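Local structure of Phthiocerol/phthiodiolone dimycocerosyl transferase (1Q9J) at residues A[138-143]-A[359-364]; A[107-112]-A[116-121]; A[34-39]-A[75-80]. The protein probably catalyses the transfer of mycocerosic acids from mycocerosic acid synthase onto phthiocerol and related alcohols, the last step in making dimycocerosate ester lipids. All coordinates share one frame; numbering follows the deposited sequence.

Interaction 1. Residues A[138-143]-A[359-364]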
loop_
_atom_site.group_PDB
_atom_site.type_symbol
_atom_site.label_atom_id
_atom_site.label_comp_id
_atom_site.label_asym_id
_atom_site.label_seq_id
_atom_site.Cartn_x
_atom_site.Cartn_y
_atom_site.Cartn_z
ATOM N N GLU A 138 -12.889 1.031 -9.178
ATOM C CA GLU A 138 -14.317 0.824 -9.299
ATOM C C GLU A 138 -15.043 2.178 -9.267
ATOM O O GLU A 138 -15.912 2.455 -10.107
ATOM C CB GLU A 138 -14.825 -0.030 -8.151
ATOM C CG GLU A 138 -16.253 -0.499 -8.329
ATOM C CD GLU A 138 -16.705 -1.388 -7.198
ATOM O OE1 GLU A 138 -15.983 -2.381 -6.888
ATOM O OE2 GLU A 138 -17.794 -1.097 -6.636
ATOM N N LEU A 139 -14.686 3.012 -8.291
ATOM C CA LEU A 139 -15.284 4.336 -8.151
ATOM C C LEU A 139 -15.275 5.097 -9.489
ATOM O O LEU A 139 -16.331 5.499 -9.986
ATOM C CB LEU A 139 -14.527 5.159 -7.095
ATOM C CG LEU A 139 -14.915 6.652 -6.995
ATOM C CD1 LEU A 139 -16.294 6.793 -6.366
ATOM C CD2 LEU A 139 -13.879 7.383 -6.160
ATOM N N PHE A 140 -14.088 5.292 -10.064
ATOM C CA PHE A 140 -13.977 5.992 -11.334
ATOM C C PHE A 140 -14.701 5.248 -12.465
ATOM O O PHE A 140 -15.155 5.865 -13.437
ATOM C CB PHE A 140 -12.527 6.163 -11.744
ATOM C CG PHE A 140 -11.797 7.266 -11.032
ATOM C CD1 PHE A 140 -11.270 7.064 -9.762
ATOM C CD2 PHE A 140 -11.511 8.461 -11.691
ATOM C CE1 PHE A 140 -10.439 8.035 -9.152
ATOM C CE2 PHE A 140 -10.683 9.445 -11.096
ATOM C CZ PHE A 140 -10.145 9.226 -9.831
ATOM N N SER A 141 -14.799 3.929 -12.360
ATOM C CA SER A 141 -15.486 3.175 -13.390
ATOM C C SER A 141 -16.966 3.524 -13.325
ATOM O O SER A 141 -17.635 3.611 -14.341
ATOM C CB SER A 141 -15.291 1.669 -13.179
ATOM O OG SER A 141 -16.255 0.914 -13.925
ATOM N N ARG A 142 -17.467 3.744 -12.118
ATOM C CA ARG A 142 -18.872 4.074 -11.945
ATOM C C ARG A 142 -19.137 5.538 -12.255
ATOM O O ARG A 142 -20.218 5.895 -12.717
ATOM C CB ARG A 142 -19.319 3.761 -10.521
ATOM C CG ARG A 142 -18.812 2.420 -10.018
ATOM C CD ARG A 142 -19.573 1.949 -8.798
ATOM N NE ARG A 142 -20.757 1.220 -9.197
ATOM C CZ ARG A 142 -20.981 -0.053 -8.901
ATOM N NH1 ARG A 142 -20.097 -0.739 -8.189
ATOM N NH2 ARG A 142 -22.087 -0.646 -9.341
ATOM N N TYR A 143 -18.160 6.394 -11.990
ATOM C CA TYR A 143 -18.332 7.806 -12.282
ATOM C C TYR A 143 -18.490 7.962 -13.789
ATOM O O TYR A 143 -19.411 8.622 -14.255
ATOM C CB TYR A 143 -17.123 8.596 -11.802
ATOM C CG TYR A 143 -17.181 10.045 -12.208
ATOM C CD1 TYR A 143 -18.117 10.915 -11.651
ATOM C CD2 TYR A 143 -16.306 10.547 -13.163
ATOM C CE1 TYR A 143 -18.170 12.256 -12.038
ATOM C CE2 TYR A 143 -16.349 11.878 -13.556
ATOM C CZ TYR A 143 -17.280 12.727 -12.989
ATOM O OH TYR A 143 -17.295 14.046 -13.362
ATOM N N LEU A 359 -12.463 15.111 -18.629
ATOM C CA LEU A 359 -11.757 14.991 -17.361
ATOM C C LEU A 359 -10.504 14.177 -17.610
ATOM O O LEU A 359 -10.492 13.298 -18.459
ATOM C CB LEU A 359 -12.631 14.293 -16.317
ATOM C CG LEU A 359 -12.695 14.912 -14.917
ATOM C CD1 LEU A 359 -13.581 14.024 -14.073
ATOM C CD2 LEU A 359 -11.309 15.044 -14.292
ATOM N N GLU A 360 -9.447 14.484 -16.877
ATOM C CA GLU A 360 -8.197 13.776 -17.042
ATOM C C GLU A 360 -7.405 13.819 -15.753
ATOM O O GLU A 360 -7.404 14.825 -15.043
ATOM C CB GLU A 360 -7.385 14.399 -18.181
ATOM C CG GLU A 360 -7.743 13.890 -19.575
ATOM C CD GLU A 360 -7.912 15.006 -20.594
ATOM O OE1 GLU A 360 -9.000 15.626 -20.628
ATOM O OE2 GLU A 360 -6.955 15.274 -21.355
ATOM N N ILE A 361 -6.741 12.715 -15.450
ATOM C CA ILE A 361 -5.935 12.609 -14.248
ATOM C C ILE A 361 -4.558 13.213 -14.484
ATOM O O ILE A 361 -3.896 12.865 -15.454
ATOM C CB ILE A 361 -5.752 11.144 -13.875
ATOM C CG1 ILE A 361 -7.128 10.498 -13.673
ATOM C CG2 ILE A 361 -4.840 11.030 -12.663
ATOM C CD1 ILE A 361 -7.090 9.012 -13.399
ATOM N N GLU A 362 -4.117 14.108 -13.607
ATOM C CA GLU A 362 -2.798 14.722 -13.773
ATOM C C GLU A 362 -1.770 14.146 -12.820
ATOM O O GLU A 362 -0.575 14.180 -13.091
ATOM C CB GLU A 362 -2.886 16.243 -13.590
ATOM C CG GLU A 362 -3.610 16.928 -14.728
ATOM C CD GLU A 362 -2.973 16.623 -16.081
ATOM O OE1 GLU A 362 -3.701 16.677 -17.102
ATOM O OE2 GLU A 362 -1.747 16.334 -16.124
ATOM N N ASP A 363 -2.231 13.623 -11.694
ATOM C CA ASP A 363 -1.307 13.047 -10.732
ATOM C C ASP A 363 -2.029 12.150 -9.737
ATOM O O ASP A 363 -3.221 12.317 -9.490
ATOM C CB ASP A 363 -0.558 14.164 -9.996
ATOM C CG ASP A 363 0.610 13.646 -9.202
ATOM O OD1 ASP A 363 0.944 12.449 -9.381
ATOM O OD2 ASP A 363 1.191 14.431 -8.408
ATOM N N ILE A 364 -1.303 11.187 -9.183
ATOM C CA ILE A 364 -1.870 10.259 -8.213
ATOM C C ILE A 364 -0.889 10.042 -7.066
ATOM O O ILE A 364 0.111 9.347 -7.226
ATOM C CB ILE A 364 -2.197 8.899 -8.878
ATOM C CG1 ILE A 364 -3.500 9.011 -9.670
ATOM C CG2 ILE A 364 -2.283 7.804 -7.833
ATOM C CD1 ILE A 364 -3.917 7.733 -10.384
#
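Y143 and L359 meet with their side chains at about a right angle: the leucine brings one methyl, CD1, obliquely against the far end of the phenol. Y143 CE2 lies 3.5 Å from L359 CD1, and Y143 OH is 3.8 Å from the same methyl. The tyrosine reaches this far because its CG stands anti to the backbone N (chi1 174°), which sends the long ring off the helix towards the strand. A tyrosine suits the place, since its ring supplies apolar surface while its hydroxyl, at the end of the ring, is hydrogen-bonded by the backbone N of D35. One turn earlier, F140 makes a looser contact of the same kind, its CE2 being 4.3 Å from I361 CD1, again oblique to the ring. Both F140 and I361 also touch I28 of strand 23-31, the neighbour of strand 360-368, so a purely hydrocarbon ring fits here. L359, at the approach to strand 360-368, and I361 within it both point to the helix, as alternate residues of an extended chain can. Further along, E362 and D363 both face Q29 in a classic beta bulge. Aromatic residues three apart on helix 129-148 thus cover the approach to the outermost strand of a five-stranded mixed sheet, the helix-on-sheet layering of the two-domain CoA-dependent acyltransferase fold.

Interaction 2. Residues A[107-112]-A[116-121]; sequences LQLILR and AELTLY
Q108 and T119 form one of two antiparallel hydrogen-bonded pairs, joined by Q108 N to T119 O (2.8 Å) and by T119 N to Q108 O (2.9 Å). I110 and E117 are the other: I110 N meets E117 O at 2.9 Å, while the return bond from E117 N is less certain, since the position of I110 O in the model is doubtful. L109 CA adds a CH...O contact to E117 O. These pairs alternate with the non-hydrogen-bonded L107-L120 and L109-L118, making a beta hairpin of strands 105-110 and 117-123, two of the inner strands of a mixed sheet.

Apolar packing gathers the leucines on one face, under helices 36-49 and 129-148. With CG anti to the backbone N (chi1 180°), L107 leans across the strands, its CD1 lying 3.6 Å from L118 CD1 and 3.8 Å from L120 CD1; flexible, branched leucines fill such a layer well.

Polar contacts belong to the face of Q108, T119 and E117, which also carries I110. Q108 OE1 comes to the edge of the Y121 ring, the amide and ring planes 84° apart. At the exposed hairpin end, R112 curls back so that E117 OE1 lies over one guanidinium face, 3.3 Å from R112 NH2: a salt bridge of charges alone, with no N-H aimed at the oxygen.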
loop_
_atom_site.group_PDB
_atom_site.type_symbol
_atom_site.label_atom_id
_atom_site.label_comp_id
_atom_site.label_asym_id
_atom_site.label_seq_id
_atom_site.Cartn_x
_atom_site.Cartn_y
_atom_site.Cartn_z
ATOM N N LEU A 107 -14.833 10.107 1.207
ATOM C CA LEU A 107 -14.538 10.539 -0.159
ATOM C C LEU A 107 -14.541 12.063 -0.169
ATOM O O LEU A 107 -15.594 12.692 -0.113
ATOM C CB LEU A 107 -15.575 10.006 -1.160
ATOM C CG LEU A 107 -15.278 10.442 -2.604
ATOM C CD1 LEU A 107 -13.826 10.129 -2.942
ATOM C CD2 LEU A 107 -16.214 9.751 -3.584
ATOM N N GLN A 108 -13.356 12.657 -0.249
ATOM C CA GLN A 108 -13.230 14.111 -0.228
ATOM C C GLN A 108 -12.880 14.750 -1.575
ATOM O O GLN A 108 -11.781 14.555 -2.095
ATOM C CB GLN A 108 -12.176 14.500 0.805
ATOM C CG GLN A 108 -12.022 15.990 1.000
ATOM C CD GLN A 108 -10.772 16.322 1.775
ATOM O OE1 GLN A 108 -9.663 15.997 1.343
ATOM N NE2 GLN A 108 -10.936 16.976 2.925
ATOM N N LEU A 109 -13.815 15.522 -2.122
ATOM C CA LEU A 109 -13.604 16.206 -3.391
ATOM C C LEU A 109 -13.397 17.708 -3.195
ATOM O O LEU A 109 -14.282 18.400 -2.693
ATOM C CB LEU A 109 -14.799 15.999 -4.313
ATOM C CG LEU A 109 -14.702 16.775 -5.630
ATOM C CD1 LEU A 109 -13.521 16.258 -6.433
ATOM C CD2 LEU A 109 -15.999 16.632 -6.410
ATOM N N ILE A 110 -12.237 18.211 -3.605
ATOM C CA ILE A 110 -11.931 19.633 -3.465
ATOM C C ILE A 110 -11.848 20.327 -4.831
ATOM O O ILE A 110 -10.877 20.153 -5.566
ATOM C CB ILE A 110 -10.595 19.847 -2.720
ATOM C CG1 ILE A 110 -10.552 18.987 -1.465
ATOM C CG2 ILE A 110 -10.457 21.302 -2.307
ATOM C CD1 ILE A 110 -9.264 19.121 -0.693
ATOM N N LEU A 111 -12.867 21.121 -5.150
ATOM C CA LEU A 111 -12.929 21.846 -6.410
ATOM C C LEU A 111 -11.810 22.876 -6.529
ATOM O O LEU A 111 -11.471 23.558 -5.558
ATOM C CB LEU A 111 -14.286 22.533 -6.546
ATOM C CG LEU A 111 -15.517 21.634 -6.459
ATOM C CD1 LEU A 111 -16.744 22.508 -6.274
ATOM C CD2 LEU A 111 -15.652 20.777 -7.707
ATOM N N ARG A 112 -11.238 22.974 -7.728
ATOM C CA ARG A 112 -10.153 23.910 -8.007
ATOM C C ARG A 112 -10.334 24.572 -9.367
ATOM O O ARG A 112 -11.437 24.606 -9.915
ATOM C CB ARG A 112 -8.794 23.201 -7.974
ATOM C CG ARG A 112 -8.328 22.745 -6.595
ATOM C CD ARG A 112 -8.259 23.906 -5.614
ATOM N NE ARG A 112 -7.125 23.797 -4.694
ATOM C CZ ARG A 112 -6.967 22.833 -3.789
ATOM N NH1 ARG A 112 -7.873 21.875 -3.667
ATOM N NH2 ARG A 112 -5.896 22.827 -3.005
ATOM N N ALA A 116 -10.299 19.469 -9.965
ATOM C CA ALA A 116 -10.326 19.357 -8.510
ATOM C C ALA A 116 -9.401 18.248 -8.012
ATOM O O ALA A 116 -8.632 17.685 -8.783
ATOM C CB ALA A 116 -11.752 19.081 -8.055
ATOM N N GLU A 117 -9.473 17.954 -6.715
ATOM C CA GLU A 117 -8.676 16.884 -6.118
ATOM C C GLU A 117 -9.607 15.850 -5.499
ATOM O O GLU A 117 -10.380 16.165 -4.593
ATOM C CB GLU A 117 -7.763 17.405 -5.013
ATOM C CG GLU A 117 -6.797 18.476 -5.433
ATOM C CD GLU A 117 -5.875 18.896 -4.298
ATOM O OE1 GLU A 117 -5.200 19.944 -4.433
ATOM O OE2 GLU A 117 -5.823 18.172 -3.275
ATOM N N LEU A 118 -9.534 14.620 -5.993
ATOM C CA LEU A 118 -10.356 13.541 -5.469
ATOM C C LEU A 118 -9.466 12.797 -4.489
ATOM O O LEU A 118 -8.324 12.466 -4.809
ATOM C CB LEU A 118 -10.793 12.609 -6.596
ATOM C CG LEU A 118 -11.861 11.579 -6.240
ATOM C CD1 LEU A 118 -13.105 12.284 -5.742
ATOM C CD2 LEU A 118 -12.175 10.736 -7.458
ATOM N N THR A 119 -9.974 12.552 -3.287
ATOM C CA THR A 119 -9.191 11.848 -2.283
ATOM C C THR A 119 -10.055 10.866 -1.528
ATOM O O THR A 119 -11.069 11.248 -0.945
ATOM C CB THR A 119 -8.573 12.813 -1.272
ATOM O OG1 THR A 119 -7.889 13.850 -1.975
ATOM C CG2 THR A 119 -7.586 12.082 -0.369
ATOM N N LEU A 120 -9.640 9.603 -1.544
ATOM C CA LEU A 120 -10.363 8.554 -0.850
ATOM C C LEU A 120 -9.578 8.123 0.374
ATOM O O LEU A 120 -8.374 7.883 0.301
ATOM C CB LEU A 120 -10.571 7.348 -1.754
ATOM C CG LEU A 120 -11.546 6.322 -1.172
ATOM C CD1 LEU A 120 -12.955 6.662 -1.639
ATOM C CD2 LEU A 120 -11.166 4.920 -1.641
ATOM N N TYR A 121 -10.266 8.054 1.506
ATOM C CA TYR A 121 -9.643 7.628 2.751
ATOM C C TYR A 121 -10.254 6.294 3.111
ATOM O O TYR A 121 -11.481 6.132 3.145
ATOM C CB TYR A 121 -9.891 8.623 3.874
ATOM C CG TYR A 121 -9.244 9.956 3.644
ATOM C CD1 TYR A 121 -9.868 10.919 2.862
ATOM C CD2 TYR A 121 -8.001 10.259 4.214
ATOM C CE1 TYR A 121 -9.271 12.152 2.657
ATOM C CE2 TYR A 121 -7.392 11.491 4.014
ATOM C CZ TYR A 121 -8.033 12.435 3.232
ATOM O OH TYR A 121 -7.424 13.654 3.004
#

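Interaction 3. Residues A[34-39]-A[75-80]; sequences IDVDAL and SGICVI
In an alpha/beta layer contact at the margin of the five-stranded sheet, V36 and L39 from the first turn of helix 36-49 rest on I77 and V79 along the edge formed by strand 78-80. This strand runs parallel to strand 105-110; L109 bonds by its backbone to C78 and I80, and L111, just past that strand, to I80, so the helix packs on a chain already tied into the sheet. No hydrogen bond crosses from helix to strand; the two are held by hydrocarbon alone.

The helix starts with a capping bond. D35 is the N-cap residue, and its OD2 accepts from A38 N at 3.1 Å with a nearly straight N-H...O angle of 167°, the donor approaching from above the carboxylate plane. Aspartate is apt here, because its short acidic side chain can fold back onto a backbone N-H near the helix start, which within this segment has otherwise only a weak bond to D35 O, and its negative charge would probably suit the positive end of the helix dipole. D35 is also the centre of an inverse gamma turn, closed by V36 N and I34 O.

Next to the cap, V36 points at the strand, and one of its methyls serves two partners. V36 and V79 reach tip to tip, with V36 CG1 3.5 Å from V79 CG2; beta branching suits V79 to an extended chain, while V36, short and branched, brings a methyl close to the strand from the first turn of the helix. V36 and I77 pass each other at a slant. I77 holds CG1 between its backbone N and carbonyl carbon (chi1 59°), which carries CD1 to within 3.4 Å of V36 CG1 and leaves its other branch for the leucine one turn further on: L39, the more buried of the two helix residues, sets its CD1 3.7 Å from I77 CG2.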
loop_
_atom_site.group_PDB
_atom_site.type_symbol
_atom_site.label_atom_id
_atom_site.label_comp_id
_atom_site.label_asym_id
_atom_site.label_seq_id
_atom_site.Cartn_x
_atom_site.Cartn_y
_atom_site.Cartn_z
ATOM N N ILE A 34 -15.876 18.299 -12.886
ATOM C CA ILE A 34 -16.300 17.219 -12.007
ATOM C C ILE A 34 -17.805 17.304 -11.763
ATOM O O ILE A 34 -18.263 18.158 -11.017
ATOM C CB ILE A 34 -15.564 17.300 -10.641
ATOM C CG1 ILE A 34 -14.128 16.834 -10.790
ATOM C CG2 ILE A 34 -16.277 16.466 -9.599
ATOM C CD1 ILE A 34 -13.282 17.756 -11.599
ATOM N N ASP A 35 -18.570 16.427 -12.405
ATOM C CA ASP A 35 -20.024 16.413 -12.241
ATOM C C ASP A 35 -20.375 15.810 -10.881
ATOM O O ASP A 35 -20.873 14.687 -10.790
ATOM C CB ASP A 35 -20.663 15.607 -13.380
ATOM C CG ASP A 35 -22.149 15.340 -13.169
ATOM O OD1 ASP A 35 -22.811 14.867 -14.124
ATOM O OD2 ASP A 35 -22.666 15.584 -12.055
ATOM N N VAL A 36 -20.118 16.578 -9.828
ATOM C CA VAL A 36 -20.369 16.148 -8.453
ATOM C C VAL A 36 -21.599 15.250 -8.232
ATOM O O VAL A 36 -21.500 14.239 -7.532
ATOM C CB VAL A 36 -20.454 17.378 -7.491
ATOM C CG1 VAL A 36 -20.691 16.914 -6.052
ATOM C CG2 VAL A 36 -19.162 18.187 -7.564
ATOM N N ASP A 37 -22.750 15.605 -8.803
ATOM C CA ASP A 37 -23.957 14.792 -8.622
ATOM C C ASP A 37 -23.736 13.339 -9.040
ATOM O O ASP A 37 -24.127 12.408 -8.324
ATOM C CB ASP A 37 -25.139 15.372 -9.416
ATOM C CG ASP A 37 -25.799 16.562 -8.719
ATOM O OD1 ASP A 37 -25.572 16.744 -7.499
ATOM O OD2 ASP A 37 -26.559 17.304 -9.392
ATOM N N ALA A 38 -23.117 13.157 -10.205
ATOM C CA ALA A 38 -22.826 11.831 -10.745
ATOM C C ALA A 38 -21.777 11.127 -9.894
ATOM O O ALA A 38 -21.853 9.923 -9.679
ATOM C CB ALA A 38 -22.325 11.956 -12.181
ATOM N N LEU A 39 -20.793 11.891 -9.427
ATOM C CA LEU A 39 -19.717 11.355 -8.601
ATOM C C LEU A 39 -20.292 10.811 -7.300
ATOM O O LEU A 39 -19.903 9.742 -6.839
ATOM C CB LEU A 39 -18.685 12.449 -8.311
ATOM C CG LEU A 39 -17.361 12.163 -7.600
ATOM C CD1 LEU A 39 -17.512 12.323 -6.101
ATOM C CD2 LEU A 39 -16.871 10.785 -7.981
ATOM N N SER A 75 -23.232 8.092 4.983
ATOM C CA SER A 75 -22.036 8.209 4.147
ATOM C C SER A 75 -22.290 8.809 2.765
ATOM O O SER A 75 -22.960 8.218 1.916
ATOM C CB SER A 75 -21.338 6.847 4.006
ATOM O OG SER A 75 -20.559 6.560 5.157
ATOM N N GLY A 76 -21.744 10.005 2.565
ATOM C CA GLY A 76 -21.875 10.709 1.306
ATOM C C GLY A 76 -20.575 11.429 1.018
ATOM O O GLY A 76 -19.700 11.526 1.887
ATOM N N ILE A 77 -20.432 11.934 -0.203
ATOM C CA ILE A 77 -19.209 12.636 -0.565
ATOM C C ILE A 77 -19.099 13.928 0.221
ATOM O O ILE A 77 -20.034 14.336 0.891
ATOM C CB ILE A 77 -19.147 12.966 -2.071
ATOM C CG1 ILE A 77 -20.343 13.824 -2.476
ATOM C CG2 ILE A 77 -19.141 11.687 -2.881
ATOM C CD1 ILE A 77 -20.296 14.269 -3.924
ATOM N N CYS A 78 -17.946 14.563 0.135
ATOM C CA CYS A 78 -17.721 15.794 0.844
ATOM C C CYS A 78 -17.007 16.762 -0.083
ATOM O O CYS A 78 -15.786 16.681 -0.263
ATOM C CB CYS A 78 -16.876 15.523 2.080
ATOM S SG CYS A 78 -16.004 16.964 2.691
ATOM N N VAL A 79 -17.773 17.669 -0.685
ATOM C CA VAL A 79 -17.215 18.650 -1.611
ATOM C C VAL A 79 -16.672 19.895 -0.906
ATOM O O VAL A 79 -17.272 20.389 0.042
ATOM C CB VAL A 79 -18.267 19.095 -2.617
ATOM C CG1 VAL A 79 -17.597 19.898 -3.714
ATOM C CG2 VAL A 79 -18.993 17.891 -3.173
ATOM N N ILE A 80 -15.535 20.399 -1.374
ATOM C CA ILE A 80 -14.929 21.590 -0.779
ATOM C C ILE A 80 -14.417 22.555 -1.847
ATOM O O ILE A 80 -14.136 22.150 -2.977
ATOM C CB ILE A 80 -13.752 21.218 0.129
ATOM C CG1 ILE A 80 -14.218 20.228 1.199
ATOM C CG2 ILE A 80 -13.173 22.466 0.763
ATOM C CD1 ILE A 80 -13.082 19.660 2.019
#

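All three contacts belong to one layered unit, helices 36-49 and 129-148 lying on the same mixed sheet. Interaction 2 is internal to that sheet and buries the most surface; it relies on backbone hydrogen bonds, with leucines on its helix-facing side and a salt bridge at its solvent end. Interactions 1 and 3 lay helices 129-148 and 36-49 against the edges formed by the two outermost strands, 360-368 and 78-80, through apolar contacts alone. Interaction 1 is well buried and uses aromatic rings, whereas interaction 3 is partly exposed and uses aliphatic side chains only. F140 also packs against L118, and Y143 against L39, so helix 129-148 bridges all three.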